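PDB 3BCI: disulfide bond protein A from Staphylococcus aureus, which probably acts as a thiol-disulfide oxidoreductase of the thioredoxin family, using a redox-active cysteine pair in oxidative protein folding. Local coordinates for residues A[71-85]-A[106-120]. Residues are numbered along the deposited sequence; the frame is centred on the assembly and turned at random.
Sequences VLMYAPKSFLDFQKQ and HIKQLHLDKETENKI
Lys119 lays its aliphatic chain over one face of the Tyr74 ring in a CH-pi contact. Its CG sits 4.0 Å from the ring centroid of Tyr74 and almost on the ring normal. The chain bends at chi3 (57°), which brings CE of Lys119 to 3.6 Å from CD1 of Tyr74. The charged end passes beyond the ring and donates to a water, which in turn donates to the Tyr74 carbonyl oxygen. Met73 CG lies over the opposite face, offset from the ring centre, and the Tyr74 hydroxyl is hydrogen-bonded to Asp123. The Ile120 and Tyr74 side chains run past each other in opposite directions, with CG1 of Ile120 3.7 Å from CB of Tyr74.

Deeper in the contact, Leu110 and Val71 meet tip to tip. CD1 of Leu110 also reaches Phe82 CD1 at 3.9 Å. With CG anti to the backbone N (chi1 -177°), Phe82 swings its ring under Val71 CG2, which sits over the ring centre. His106 CB and Ile107 CG1 both approach CE1 of this ring. Ala75 CB touches both methyls of Leu112.

Waters bridge polar groups of the two segments. One molecule joins Ser78 OG to the Leu110 carbonyl oxygen. Another joins the Phe82 carbonyl oxygen to His106 ND1, 2.6 Å away from that water. Gln109 NE2 gives Gln85 OE1 a weak bond (3.3 Å, 134°). A water that also donates to His106 O gives the same OE1 a hydrogen bond.

The contact joins two helix-loop-helix connections of the helical domain that DsbA proteins insert into the thioredoxin fold, here between strands 48-53 and 152-155. Helices 61-74 and 79-88 meet helices 100-108 and 114-125. Helix 130-144 touches Tyr74. Away from this interface, Leu80 links helix 79-88 to helix 24-42 and strand 48-53.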
ATOM      1  N   VAL A  71      -1.108  -2.362   9.763  1.00 23.93           N
ATOM      2  CA  VAL A  71       0.339  -2.552   9.813  1.00 25.46           C
ATOM      3  C   VAL A  71       1.059  -1.206   9.755  1.00 25.75           C
ATOM      4  O   VAL A  71       1.988  -0.952  10.527  1.00 25.14           O
ATOM      5  CB  VAL A  71       0.833  -3.433   8.635  1.00 26.62           C
ATOM      6  CG1 VAL A  71       2.362  -3.450   8.587  1.00 29.05           C
ATOM      7  CG2 VAL A  71       0.301  -4.852   8.794  1.00 26.01           C
ATOM      8  N   LEU A  72       0.627  -0.345   8.839  1.00 22.00           N
ATOM      9  CA  LEU A  72       1.234   0.968   8.680  1.00 23.26           C
ATOM     10  C   LEU A  72       1.187   1.806   9.962  1.00 26.65           C
ATOM     11  O   LEU A  72       2.191   2.397  10.367  1.00 23.33           O
ATOM     12  CB  LEU A  72       0.533   1.733   7.549  1.00 23.65           C
ATOM     13  CG  LEU A  72       0.921   3.209   7.404  1.00 29.68           C
ATOM     14  CD1 LEU A  72       2.408   3.313   7.073  1.00 22.55           C
ATOM     15  CD2 LEU A  72       0.074   3.871   6.317  1.00 30.22           C
ATOM     16  N   MET A  73       0.028   1.854  10.609  1.00 22.56           N
ATOM     17  CA  MET A  73      -0.104   2.664  11.816  1.00 34.05           C
ATOM     18  C   MET A  73       0.545   2.111  13.077  1.00 25.98           C
ATOM     19  O   MET A  73       0.950   2.884  13.937  1.00 34.73           O
ATOM     20  CB  MET A  73      -1.579   2.963  12.101  1.00 36.08           C
ATOM     21  CG  MET A  73      -2.440   1.743  12.314  1.00 48.93           C
ATOM     22  SD  MET A  73      -4.157   2.196  12.680  1.00 59.64           S
ATOM     23  CE  MET A  73      -4.566   3.117  11.213  1.00 38.02           C
ATOM     24  N   TYR A  74       0.651   0.788  13.191  1.00 27.18           N
ATOM     25  CA  TYR A  74       1.242   0.178  14.380  1.00 30.95           C
ATOM     26  C   TYR A  74       2.664  -0.354  14.207  1.00 31.76           C
ATOM     27  O   TYR A  74       3.375  -0.569  15.187  1.00 31.05           O
ATOM     28  CB  TYR A  74       0.342  -0.946  14.892  1.00 27.56           C
ATOM     29  CG  TYR A  74      -1.015  -0.468  15.343  1.00 28.32           C
ATOM     30  CD1 TYR A  74      -1.133   0.556  16.280  1.00 34.06           C
ATOM     31  CD2 TYR A  74      -2.184  -1.043  14.845  1.00 36.58           C
ATOM     32  CE1 TYR A  74      -2.378   0.998  16.713  1.00 37.58           C
ATOM     33  CE2 TYR A  74      -3.437  -0.611  15.273  1.00 38.01           C
ATOM     34  CZ  TYR A  74      -3.524   0.410  16.209  1.00 40.25           C
ATOM     35  OH  TYR A  74      -4.756   0.834  16.649  1.00 38.53           O
ATOM     36  N   ALA A  75       3.073  -0.573  12.964  1.00 28.77           N
ATOM     37  CA  ALA A  75       4.415  -1.066  12.687  1.00 25.68           C
ATOM     38  C   ALA A  75       4.910  -0.447  11.389  1.00 26.85           C
ATOM     39  O   ALA A  75       5.215  -1.154  10.424  1.00 25.23           O
ATOM     40  CB  ALA A  75       4.409  -2.599  12.587  1.00 25.61           C
ATOM     41  N   PRO A  76       5.008   0.892  11.353  1.00 30.27           N
ATOM     42  CA  PRO A  76       5.466   1.611  10.161  1.00 24.80           C
ATOM     43  C   PRO A  76       6.773   1.125   9.547  1.00 31.45           C
ATOM     44  O   PRO A  76       6.910   1.093   8.321  1.00 30.63           O
ATOM     45  CB  PRO A  76       5.538   3.068  10.635  1.00 31.43           C
ATOM     46  CG  PRO A  76       5.738   2.944  12.128  1.00 33.82           C
ATOM     47  CD  PRO A  76       4.804   1.821  12.479  1.00 29.24           C
ATOM     48  N   LYS A  77       7.734   0.739  10.380  1.00 28.73           N
ATOM     49  CA  LYS A  77       9.015   0.278   9.853  1.00 27.87           C
ATOM     50  C   LYS A  77       8.924  -1.088   9.164  1.00 30.34           C
ATOM     51  O   LYS A  77       9.886  -1.544   8.544  1.00 27.08           O
ATOM     52  CB  LYS A  77      10.066   0.243  10.971  1.00 32.18           C
ATOM     53  CG  LYS A  77      10.322   1.611  11.600  1.00 42.34           C
ATOM     54  CD  LYS A  77      11.436   1.576  12.644  1.00 48.52           C
ATOM     55  CE  LYS A  77      12.721   2.199  12.114  1.00 56.72           C
ATOM     56  NZ  LYS A  77      13.818   2.165  13.123  1.00 62.39           N
ATOM     57  N   SER A  78       7.763  -1.731   9.264  1.00 25.50           N
ATOM     58  CA  SER A  78       7.543  -3.035   8.637  1.00 27.72           C
ATOM     59  C   SER A  78       6.557  -2.934   7.473  1.00 26.75           C
ATOM     60  O   SER A  78       6.323  -3.912   6.771  1.00 30.36           O
ATOM     61  CB  SER A  78       6.967  -4.034   9.653  1.00 25.92           C
ATOM     62  OG  SER A  78       7.825  -4.220  10.757  1.00 30.19           O
ATOM     63  N   PHE A  79       5.977  -1.756   7.278  1.00 27.70           N
ATOM     64  CA  PHE A  79       4.980  -1.558   6.228  1.00 28.50           C
ATOM     65  C   PHE A  79       5.427  -1.919   4.811  1.00 31.06           C
ATOM     66  O   PHE A  79       4.720  -2.643   4.105  1.00 23.17           O
ATOM     67  CB  PHE A  79       4.470  -0.114   6.255  1.00 22.07           C
ATOM     68  CG  PHE A  79       3.407   0.172   5.224  1.00 27.27           C
ATOM     69  CD1 PHE A  79       2.180  -0.484   5.269  1.00 24.57           C
ATOM     70  CD2 PHE A  79       3.647   1.074   4.193  1.00 25.67           C
ATOM     71  CE1 PHE A  79       1.204  -0.246   4.294  1.00 26.64           C
ATOM     72  CE2 PHE A  79       2.683   1.321   3.217  1.00 31.06           C
ATOM     73  CZ  PHE A  79       1.459   0.661   3.265  1.00 24.80           C
ATOM     74  N   LEU A  80       6.587  -1.423   4.385  1.00 24.54           N
ATOM     75  CA  LEU A  80       7.057  -1.720   3.039  1.00 29.10           C
ATOM     76  C   LEU A  80       7.322  -3.207   2.811  1.00 25.51           C
ATOM     77  O   LEU A  80       7.108  -3.714   1.708  1.00 26.72           O
ATOM     78  CB  LEU A  80       8.297  -0.880   2.708  1.00 24.30           C
ATOM     79  CG  LEU A  80       7.966   0.617   2.591  1.00 38.40           C
ATOM     80  CD1 LEU A  80       9.223   1.399   2.224  1.00 36.15           C
ATOM     81  CD2 LEU A  80       6.885   0.828   1.532  1.00 36.99           C
ATOM     82  N   ASP A  81       7.782  -3.914   3.840  1.00 27.01           N
ATOM     83  CA  ASP A  81       8.022  -5.345   3.688  1.00 30.52           C
ATOM     84  C   ASP A  81       6.675  -6.035   3.547  1.00 27.32           C
ATOM     85  O   ASP A  81       6.514  -6.958   2.750  1.00 24.41           O
ATOM     86  CB  ASP A  81       8.745  -5.935   4.904  1.00 32.79           C
ATOM     87  CG  ASP A  81      10.182  -5.483   5.008  1.00 38.23           C
ATOM     88  OD1 ASP A  81      10.824  -5.247   3.963  1.00 34.85           O
ATOM     89  OD2 ASP A  81      10.675  -5.382   6.147  1.00 47.44           O
ATOM     90  N   PHE A  82       5.712  -5.584   4.344  1.00 24.52           N
ATOM     91  CA  PHE A  82       4.372  -6.155   4.311  1.00 23.22           C
ATOM     92  C   PHE A  82       3.785  -5.998   2.913  1.00 26.62           C
ATOM     93  O   PHE A  82       3.237  -6.938   2.340  1.00 24.71           O
ATOM     94  CB  PHE A  82       3.466  -5.438   5.314  1.00 22.18           C
ATOM     95  CG  PHE A  82       2.081  -6.013   5.385  1.00 19.60           C
ATOM     96  CD1 PHE A  82       1.858  -7.233   6.005  1.00 21.28           C
ATOM     97  CD2 PHE A  82       1.010  -5.361   4.779  1.00 25.77           C
ATOM     98  CE1 PHE A  82       0.591  -7.797   6.020  1.00 23.43           C
ATOM     99  CE2 PHE A  82      -0.262  -5.917   4.787  1.00 24.94           C
ATOM    100  CZ  PHE A  82      -0.471  -7.139   5.409  1.00 28.99           C
ATOM    101  N   GLN A  83       3.908  -4.792   2.374  1.00 23.28           N
ATOM    102  CA  GLN A  83       3.386  -4.475   1.061  1.00 22.10           C
ATOM    103  C   GLN A  83       4.038  -5.354  -0.004  1.00 23.16           C
ATOM    104  O   GLN A  83       3.354  -5.969  -0.824  1.00 23.14           O
ATOM    105  CB  GLN A  83       3.632  -2.990   0.786  1.00 27.14           C
ATOM    106  CG  GLN A  83       2.891  -2.427  -0.387  1.00 38.62           C
ATOM    107  CD  GLN A  83       2.788  -0.918  -0.318  1.00 35.01           C
ATOM    108  OE1 GLN A  83       3.798  -0.215  -0.319  1.00 30.01           O
ATOM    109  NE2 GLN A  83       1.561  -0.413  -0.249  1.00 32.22           N
ATOM    110  N   LYS A  84       5.362  -5.432   0.024  1.00 22.64           N
ATOM    111  CA  LYS A  84       6.085  -6.248  -0.946  1.00 29.01           C
ATOM    112  C   LYS A  84       5.661  -7.709  -0.858  1.00 28.88           C
ATOM    113  O   LYS A  84       5.350  -8.341  -1.870  1.00 26.23           O
ATOM    114  CB  LYS A  84       7.594  -6.141  -0.708  1.00 36.49           C
ATOM    115  CG  LYS A  84       8.430  -7.051  -1.607  1.00 41.66           C
ATOM    116  CD  LYS A  84       9.913  -6.749  -1.461  1.00 52.40           C
ATOM    117  CE  LYS A  84      10.408  -7.063  -0.060  1.00 58.41           C
ATOM    118  NZ  LYS A  84      11.662  -6.325   0.258  1.00 61.01           N
ATOM    119  N   GLN A  85       5.650  -8.238   0.361  1.00 29.67           N
ATOM    120  CA  GLN A  85       5.280  -9.627   0.593  1.00 31.26           C
ATOM    121  C   GLN A  85       3.830  -9.929   0.228  1.00 30.65           C
ATOM    122  O   GLN A  85       3.519 -11.036  -0.217  1.00 29.31           O
ATOM    123  CB  GLN A  85       5.553 -10.006   2.053  1.00 37.07           C
ATOM    124  CG  GLN A  85       7.041 -10.154   2.375  1.00 37.41           C
ATOM    125  CD  GLN A  85       7.314 -10.362   3.860  1.00 49.34           C
ATOM    126  OE1 GLN A  85       6.637 -11.148   4.526  1.00 57.80           O
ATOM    127  NE2 GLN A  85       8.322  -9.666   4.380  1.00 50.10           N
ATOM    128  N   HIS A 106       0.332 -13.299   6.929  1.00 28.20           N
ATOM    129  CA  HIS A 106       1.300 -12.309   6.477  1.00 24.40           C
ATOM    130  C   HIS A 106       1.731 -11.368   7.598  1.00 25.11           C
ATOM    131  O   HIS A 106       2.897 -10.977   7.681  1.00 27.31           O
ATOM    132  CB  HIS A 106       0.728 -11.535   5.292  1.00 27.62           C
ATOM    133  CG  HIS A 106       0.887 -12.251   3.987  1.00 32.08           C
ATOM    134  ND1 HIS A 106       1.593 -11.721   2.930  1.00 31.83           N
ATOM    135  CD2 HIS A 106       0.482 -13.482   3.593  1.00 34.57           C
ATOM    136  CE1 HIS A 106       1.619 -12.595   1.938  1.00 36.48           C
ATOM    137  NE2 HIS A 106       0.952 -13.670   2.315  1.00 36.97           N
ATOM    138  N   ILE A 107       0.800 -11.017   8.476  1.00 26.47           N
ATOM    139  CA  ILE A 107       1.136 -10.142   9.590  1.00 26.69           C
ATOM    140  C   ILE A 107       2.139 -10.854  10.503  1.00 31.56           C
ATOM    141  O   ILE A 107       3.110 -10.256  10.966  1.00 23.80           O
ATOM    142  CB  ILE A 107      -0.130  -9.754  10.394  1.00 28.35           C
ATOM    143  CG1 ILE A 107      -1.049  -8.897   9.513  1.00 26.70           C
ATOM    144  CG2 ILE A 107       0.260  -8.989  11.662  1.00 28.02           C
ATOM    145  CD1 ILE A 107      -2.437  -8.663  10.089  1.00 24.09           C
ATOM    146  N   LYS A 108       1.915 -12.140  10.749  1.00 27.92           N
ATOM    147  CA  LYS A 108       2.818 -12.901  11.605  1.00 31.31           C
ATOM    148  C   LYS A 108       4.189 -13.083  10.952  1.00 32.42           C
ATOM    149  O   LYS A 108       5.196 -13.237  11.644  1.00 32.81           O
ATOM    150  CB  LYS A 108       2.202 -14.264  11.948  1.00 31.62           C
ATOM    151  CG  LYS A 108       0.938 -14.158  12.798  1.00 31.72           C
ATOM    152  CD  LYS A 108       0.367 -15.522  13.145  1.00 34.60           C
ATOM    153  CE  LYS A 108      -0.865 -15.387  14.026  1.00 36.20           C
ATOM    154  NZ  LYS A 108      -1.462 -16.716  14.333  1.00 35.43           N
ATOM    155  N   GLN A 109       4.230 -13.059   9.623  1.00 32.37           N
ATOM    156  CA  GLN A 109       5.495 -13.203   8.900  1.00 33.36           C
ATOM    157  C   GLN A 109       6.405 -12.002   9.125  1.00 32.83           C
ATOM    158  O   GLN A 109       7.591 -12.049   8.800  1.00 37.72           O
ATOM    159  CB  GLN A 109       5.254 -13.361   7.394  1.00 32.28           C
ATOM    160  CG  GLN A 109       4.749 -14.725   6.973  1.00 48.42           C
ATOM    161  CD  GLN A 109       4.390 -14.785   5.498  1.00 44.14           C
ATOM    162  OE1 GLN A 109       3.926 -15.811   5.005  1.00 56.26           O
ATOM    163  NE2 GLN A 109       4.601 -13.682   4.787  1.00 55.04           N
ATOM    164  N   LEU A 110       5.852 -10.919   9.664  1.00 28.68           N
ATOM    165  CA  LEU A 110       6.653  -9.725   9.929  1.00 31.31           C
ATOM    166  C   LEU A 110       7.511  -9.923  11.182  1.00 32.98           C
ATOM    167  O   LEU A 110       8.501  -9.219  11.395  1.00 34.37           O
ATOM    168  CB  LEU A 110       5.745  -8.507  10.110  1.00 35.59           C
ATOM    169  CG  LEU A 110       4.882  -8.117   8.905  1.00 32.98           C
ATOM    170  CD1 LEU A 110       4.024  -6.911   9.257  1.00 28.34           C
ATOM    171  CD2 LEU A 110       5.773  -7.808   7.713  1.00 32.45           C
ATOM    172  N   HIS A 111       7.113 -10.879  12.015  1.00 35.23           N
ATOM    173  CA  HIS A 111       7.840 -11.194  13.242  1.00 37.21           C
ATOM    174  C   HIS A 111       7.997 -10.024  14.192  1.00 36.64           C
ATOM    175  O   HIS A 111       9.095  -9.741  14.676  1.00 39.41           O
ATOM    176  CB  HIS A 111       9.214 -11.770  12.896  1.00 43.10           C
ATOM    177  CG  HIS A 111       9.143 -13.021  12.081  1.00 53.80           C
ATOM    178  ND1 HIS A 111       8.321 -14.076  12.418  1.00 57.32           N
ATOM    179  CD2 HIS A 111       9.766 -13.379  10.935  1.00 54.11           C
ATOM    180  CE1 HIS A 111       8.439 -15.029  11.512  1.00 59.43           C
ATOM    181  NE2 HIS A 111       9.309 -14.632  10.600  1.00 58.97           N
ATOM    182  N   LEU A 112       6.888  -9.344  14.454  1.00 27.34           N
ATOM    183  CA  LEU A 112       6.878  -8.214  15.370  1.00 32.32           C
ATOM    184  C   LEU A 112       6.727  -8.845  16.746  1.00 34.27           C
ATOM    185  O   LEU A 112       6.566 -10.064  16.854  1.00 30.09           O
ATOM    186  CB  LEU A 112       5.665  -7.326  15.093  1.00 25.48           C
ATOM    187  CG  LEU A 112       5.438  -6.882  13.646  1.00 27.58           C
ATOM    188  CD1 LEU A 112       4.066  -6.231  13.532  1.00 26.43           C
ATOM    189  CD2 LEU A 112       6.531  -5.917  13.215  1.00 31.62           C
ATOM    190  N   ASP A 113       6.783  -8.042  17.801  1.00 31.36           N
ATOM    191  CA  ASP A 113       6.601  -8.617  19.121  1.00 36.95           C
ATOM    192  C   ASP A 113       5.144  -9.075  19.174  1.00 38.04           C
ATOM    193  O   ASP A 113       4.282  -8.511  18.495  1.00 30.99           O
ATOM    194  CB  ASP A 113       6.880  -7.599  20.228  1.00 44.11           C
ATOM    195  CG  ASP A 113       5.818  -6.526  20.320  1.00 51.24           C
ATOM    196  OD1 ASP A 113       5.925  -5.524  19.586  1.00 57.67           O
ATOM    197  OD2 ASP A 113       4.873  -6.688  21.124  1.00 50.49           O
ATOM    198  N   LYS A 114       4.883 -10.099  19.977  1.00 34.06           N
ATOM    199  CA  LYS A 114       3.553 -10.679  20.114  1.00 37.87           C
ATOM    200  C   LYS A 114       2.392  -9.699  20.277  1.00 29.62           C
ATOM    201  O   LYS A 114       1.414  -9.769  19.531  1.00 29.80           O
ATOM    202  CB  LYS A 114       3.541 -11.666  21.284  1.00 38.20           C
ATOM    203  CG  LYS A 114       2.266 -12.484  21.399  1.00 47.45           C
ATOM    204  CD  LYS A 114       2.127 -13.467  20.247  1.00 56.48           C
ATOM    205  CE  LYS A 114       1.017 -14.469  20.521  1.00 60.22           C
ATOM    206  NZ  LYS A 114       0.963 -15.543  19.493  1.00 70.95           N
ATOM    207  N   GLU A 115       2.492  -8.796  21.247  1.00 24.06           N
ATOM    208  CA  GLU A 115       1.413  -7.845  21.493  1.00 29.78           C
ATOM    209  C   GLU A 115       1.151  -6.878  20.335  1.00 30.93           C
ATOM    210  O   GLU A 115       0.012  -6.498  20.098  1.00 24.91           O
ATOM    211  CB  GLU A 115       1.670  -7.060  22.787  1.00 33.53           C
ATOM    212  CG  GLU A 115       1.599  -7.904  24.071  1.00 33.48           C
ATOM    213  CD  GLU A 115       0.291  -8.691  24.215  1.00 31.09           C
ATOM    214  OE1 GLU A 115      -0.757  -8.221  23.719  1.00 28.77           O
ATOM    215  OE2 GLU A 115       0.307  -9.774  24.846  1.00 26.56           O
ATOM    216  N   THR A 116       2.194  -6.479  19.617  1.00 28.42           N
ATOM    217  CA  THR A 116       2.006  -5.568  18.488  1.00 35.09           C
ATOM    218  C   THR A 116       1.249  -6.332  17.405  1.00 28.76           C
ATOM    219  O   THR A 116       0.327  -5.818  16.782  1.00 29.65           O
ATOM    220  CB  THR A 116       3.361  -5.082  17.939  1.00 33.06           C
ATOM    221  OG1 THR A 116       4.021  -4.304  18.945  1.00 32.75           O
ATOM    222  CG2 THR A 116       3.163  -4.226  16.693  1.00 34.04           C
ATOM    223  N   GLU A 117       1.653  -7.579  17.209  1.00 31.83           N
ATOM    224  CA  GLU A 117       1.033  -8.470  16.244  1.00 26.44           C
ATOM    225  C   GLU A 117      -0.458  -8.619  16.547  1.00 25.37           C
ATOM    226  O   GLU A 117      -1.291  -8.460  15.659  1.00 28.04           O
ATOM    227  CB  GLU A 117       1.727  -9.827  16.316  1.00 25.28           C
ATOM    228  CG  GLU A 117       1.132 -10.918  15.449  1.00 28.24           C
ATOM    229  CD  GLU A 117       1.911 -12.209  15.581  1.00 35.91           C
ATOM    230  OE1 GLU A 117       3.080 -12.244  15.151  1.00 31.87           O
ATOM    231  OE2 GLU A 117       1.365 -13.186  16.126  1.00 34.60           O
ATOM    232  N   ASN A 118      -0.785  -8.909  17.805  1.00 24.98           N
ATOM    233  CA  ASN A 118      -2.179  -9.080  18.216  1.00 28.46           C
ATOM    234  C   ASN A 118      -2.974  -7.798  18.026  1.00 27.07           C
ATOM    235  O   ASN A 118      -4.138  -7.832  17.628  1.00 26.61           O
ATOM    236  CB  ASN A 118      -2.276  -9.505  19.690  1.00 22.25           C
ATOM    237  CG  ASN A 118      -1.723 -10.891  19.935  1.00 32.91           C
ATOM    238  OD1 ASN A 118      -1.672 -11.713  19.024  1.00 28.87           O
ATOM    239  ND2 ASN A 118      -1.320 -11.165  21.170  1.00 28.33           N
ATOM    240  N   LYS A 119      -2.338  -6.669  18.320  1.00 24.60           N
ATOM    241  CA  LYS A 119      -2.978  -5.360  18.195  1.00 28.16           C
ATOM    242  C   LYS A 119      -3.383  -5.053  16.750  1.00 26.58           C
ATOM    243  O   LYS A 119      -4.469  -4.535  16.492  1.00 28.56           O
ATOM    244  CB  LYS A 119      -2.025  -4.282  18.719  1.00 33.80           C
ATOM    245  CG  LYS A 119      -2.546  -2.860  18.633  1.00 41.14           C
ATOM    246  CD  LYS A 119      -1.581  -1.896  19.315  1.00 41.14           C
ATOM    247  CE  LYS A 119      -0.182  -1.979  18.710  1.00 43.11           C
ATOM    248  NZ  LYS A 119       0.788  -1.111  19.436  1.00 46.74           N
ATOM    249  N   ILE A 120      -2.502  -5.380  15.811  1.00 26.30           N
ATOM    250  CA  ILE A 120      -2.761  -5.154  14.392  1.00 26.53           C
ATOM    251  C   ILE A 120      -3.894  -6.043  13.888  1.00 23.83           C
ATOM    252  O   ILE A 120      -4.808  -5.576  13.203  1.00 21.06           O
ATOM    253  CB  ILE A 120      -1.490  -5.442  13.563  1.00 23.44           C
ATOM    254  CG1 ILE A 120      -0.438  -4.365  13.850  1.00 23.81           C
ATOM    255  CG2 ILE A 120      -1.832  -5.528  12.073  1.00 22.72           C
ATOM    256  CD1 ILE A 120       0.941  -4.678  13.279  1.00 27.60           C
TER
HETATM  257  O   HOH W   1       2.674   0.230  17.669  1.00 38.91           O
HETATM  258  O   HOH W   2       8.929  -6.564  10.472  1.00 49.87           O
HETATM  259  O   HOH W   3       2.570  -9.318   3.420  1.00 31.72           O
HETATM  260  O   HOH W   4       4.397 -10.037   5.556  1.00 29.94           O
HETATM  261  O   HOH W   5       9.483 -10.350   7.214  1.00 55.29           O